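Local coordinates for clavulanic acid biosynthesis oligopeptide binding protein 2 (Streptomyces clavuligerus, PDB 2WOL) that probably binds peptides as an extracellular solute-binding protein and belongs to the biosynthetic pathway of the beta-lactamase inhibitor clavulanic acid, at residues Ser40-Ser45 against Ala218-Asp223. Sequence-based numbering, arbitrary orientation.
Sequences SADVDS and ARHEPD
Asp42 OD2 accepts a hydrogen bond from the backbone N of Asp223 at 2.8 Å. The N-H points almost straight at the oxygen, with an angle of 163°, but it comes from well above the carboxylate plane. The bond joins the loop after an inner strand to the hairpin turn after an edge strand of the same mixed beta-sheet in this family 5 solute-binding protein. Asp42 lies in the loop between strand 34-39, the inner one, and helix 54-63. Asp223 sits in the tight turn of the beta-hairpin formed by strands 215-221 and 225-230, and strand 215-221 is the outermost strand on that side of the sheet.

CG of Asp42 is anti to the backbone N, chi1 -156°, and the CB bond points toward the hairpin turn. The other carboxylate oxygen, OD1, lies at the edge of the His220 imidazole, near the ring plane, 2.9 Å from CE1. The two side chains meet tip to tip, with carboxylate and ring planes 52° apart. OD1 also takes a weak bond from the N of Val43, so both carboxylate oxygens have a backbone N-H partner. The neighbouring ring nitrogen, His220 ND1, makes a weak hydrogen bond to Leu225 O in the facing strand, which may help to fix the ring's rotation. Pro222 N lies over the centre of one ring face, 4.1 Å above it.

Val43 adds a small apolar contact through CG2, which approaches His220 CE1 obliquely at 4.1 Å. Val43 also packs on Trp55 and Val56 of helix 54-63. The Asp223 carboxylate bends back toward the loop and brings two like charges close, which probably costs some energy at this surface site: Asp223 OD1 is 3.9 Å from Asp42 OD2.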
loop_
_atom_site.group_PDB
_atom_site.type_symbol
_atom_site.label_atom_id
_atom_site.label_comp_id
_atom_site.label_asym_id
_atom_site.label_seq_id
_atom_site.Cartn_x
_atom_site.Cartn_y
_atom_site.Cartn_z
ATOM N N SER A 40 -1.666 12.634 12.588
ATOM C CA SER A 40 -2.955 12.746 13.259
ATOM C C SER A 40 -3.283 11.483 14.047
ATOM O O SER A 40 -4.192 11.487 14.875
ATOM C CB SER A 40 -4.072 13.056 12.256
ATOM O OG SER A 40 -4.457 11.909 11.521
ATOM N N ALA A 41 -2.539 10.411 13.778
ATOM C CA ALA A 41 -2.782 9.107 14.385
ATOM C C ALA A 41 -1.500 8.521 14.958
ATOM O O ALA A 41 -0.407 8.792 14.465
ATOM C CB ALA A 41 -3.381 8.161 13.366
ATOM N N ASP A 42 -1.645 7.717 16.007
ATOM C CA ASP A 42 -0.529 6.968 16.574
ATOM C C ASP A 42 -0.171 5.820 15.630
ATOM O O ASP A 42 -0.981 5.415 14.791
ATOM C CB ASP A 42 -0.938 6.417 17.949
ATOM C CG ASP A 42 0.250 6.133 18.867
ATOM O OD1 ASP A 42 1.413 6.175 18.422
ATOM O OD2 ASP A 42 0.001 5.858 20.061
ATOM N N VAL A 43 1.045 5.304 15.763
ATOM C CA VAL A 43 1.421 4.073 15.079
ATOM C C VAL A 43 0.465 2.950 15.486
ATOM O O VAL A 43 -0.052 2.943 16.609
ATOM C CB VAL A 43 2.884 3.657 15.396
ATOM C CG1 VAL A 43 3.853 4.749 14.965
ATOM C CG2 VAL A 43 3.067 3.329 16.884
ATOM N N ASP A 44 0.217 2.015 14.574
ATOM C CA ASP A 44 -0.552 0.825 14.934
ATOM C C ASP A 44 0.284 -0.144 15.779
ATOM O O ASP A 44 -0.243 -0.815 16.669
ATOM C CB ASP A 44 -1.176 0.137 13.702
ATOM C CG ASP A 44 -0.159 -0.199 12.608
ATOM O OD1 ASP A 44 0.985 0.296 12.645
ATOM O OD2 ASP A 44 -0.532 -0.962 11.689
ATOM N N SER A 45 1.587 -0.189 15.511
ATOM C CA SER A 45 2.521 -1.017 16.271
ATOM C C SER A 45 3.960 -0.569 16.043
ATOM O O SER A 45 4.292 -0.046 14.971
ATOM C CB SER A 45 2.372 -2.489 15.871
ATOM O OG SER A 45 3.228 -3.314 16.644
ATOM N N ALA A 218 13.588 5.948 21.245
ATOM C CA ALA A 218 14.036 6.531 22.509
ATOM C C ALA A 218 12.878 6.609 23.497
ATOM O O ALA A 218 13.046 6.346 24.694
ATOM C CB ALA A 218 14.636 7.910 22.281
ATOM N N ARG A 219 11.703 6.972 22.988
ATOM C CA ARG A 219 10.502 7.059 23.804
ATOM C C ARG A 219 9.259 7.021 22.931
ATOM O O ARG A 219 9.211 7.656 21.883
ATOM C CB ARG A 219 10.510 8.337 24.647
ATOM C CG ARG A 219 9.435 8.378 25.716
ATOM C CD ARG A 219 9.416 9.722 26.409
ATOM N NE ARG A 219 8.121 9.966 27.036
ATOM C CZ ARG A 219 7.653 11.168 27.355
ATOM N NH1 ARG A 219 8.369 12.258 27.101
ATOM N NH2 ARG A 219 6.458 11.279 27.919
ATOM N N HIS A 220 8.264 6.257 23.371
ATOM C CA HIS A 220 6.945 6.273 22.764
ATOM C C HIS A 220 5.929 6.535 23.866
ATOM O O HIS A 220 5.843 5.772 24.832
ATOM C CB HIS A 220 6.647 4.946 22.058
ATOM C CG HIS A 220 5.254 4.841 21.516
ATOM N ND1 HIS A 220 4.682 5.812 20.722
ATOM C CD2 HIS A 220 4.324 3.866 21.643
ATOM C CE1 HIS A 220 3.458 5.443 20.389
ATOM N NE2 HIS A 220 3.216 4.266 20.936
ATOM N N GLU A 221 5.192 7.632 23.734
ATOM C CA GLU A 221 4.082 7.920 24.627
ATOM C C GLU A 221 2.808 7.827 23.799
ATOM O O GLU A 221 2.575 8.676 22.939
ATOM C CB GLU A 221 4.230 9.307 25.264
ATOM C CG GLU A 221 3.234 9.590 26.391
ATOM C CD GLU A 221 3.351 8.603 27.544
ATOM O OE1 GLU A 221 4.478 8.403 28.052
ATOM O OE2 GLU A 221 2.316 8.028 27.946
ATOM N N PRO A 222 1.989 6.784 24.035
ATOM C CA PRO A 222 0.795 6.547 23.223
ATOM C C PRO A 222 -0.051 7.800 23.010
ATOM O O PRO A 222 -0.278 8.571 23.952
ATOM C CB PRO A 222 0.030 5.497 24.031
ATOM C CG PRO A 222 1.102 4.723 24.703
ATOM C CD PRO A 222 2.145 5.749 25.078
ATOM N N ASP A 223 -0.465 8.005 21.758
ATOM C CA ASP A 223 -1.310 9.129 21.344
ATOM C C ASP A 223 -0.677 10.503 21.579
ATOM O O ASP A 223 -1.366 11.522 21.527
ATOM C CB ASP A 223 -2.690 9.054 22.018
ATOM C CG ASP A 223 -3.435 7.770 21.691
ATOM O OD1 ASP A 223 -3.516 7.404 20.499
ATOM O OD2 ASP A 223 -3.945 7.126 22.632
#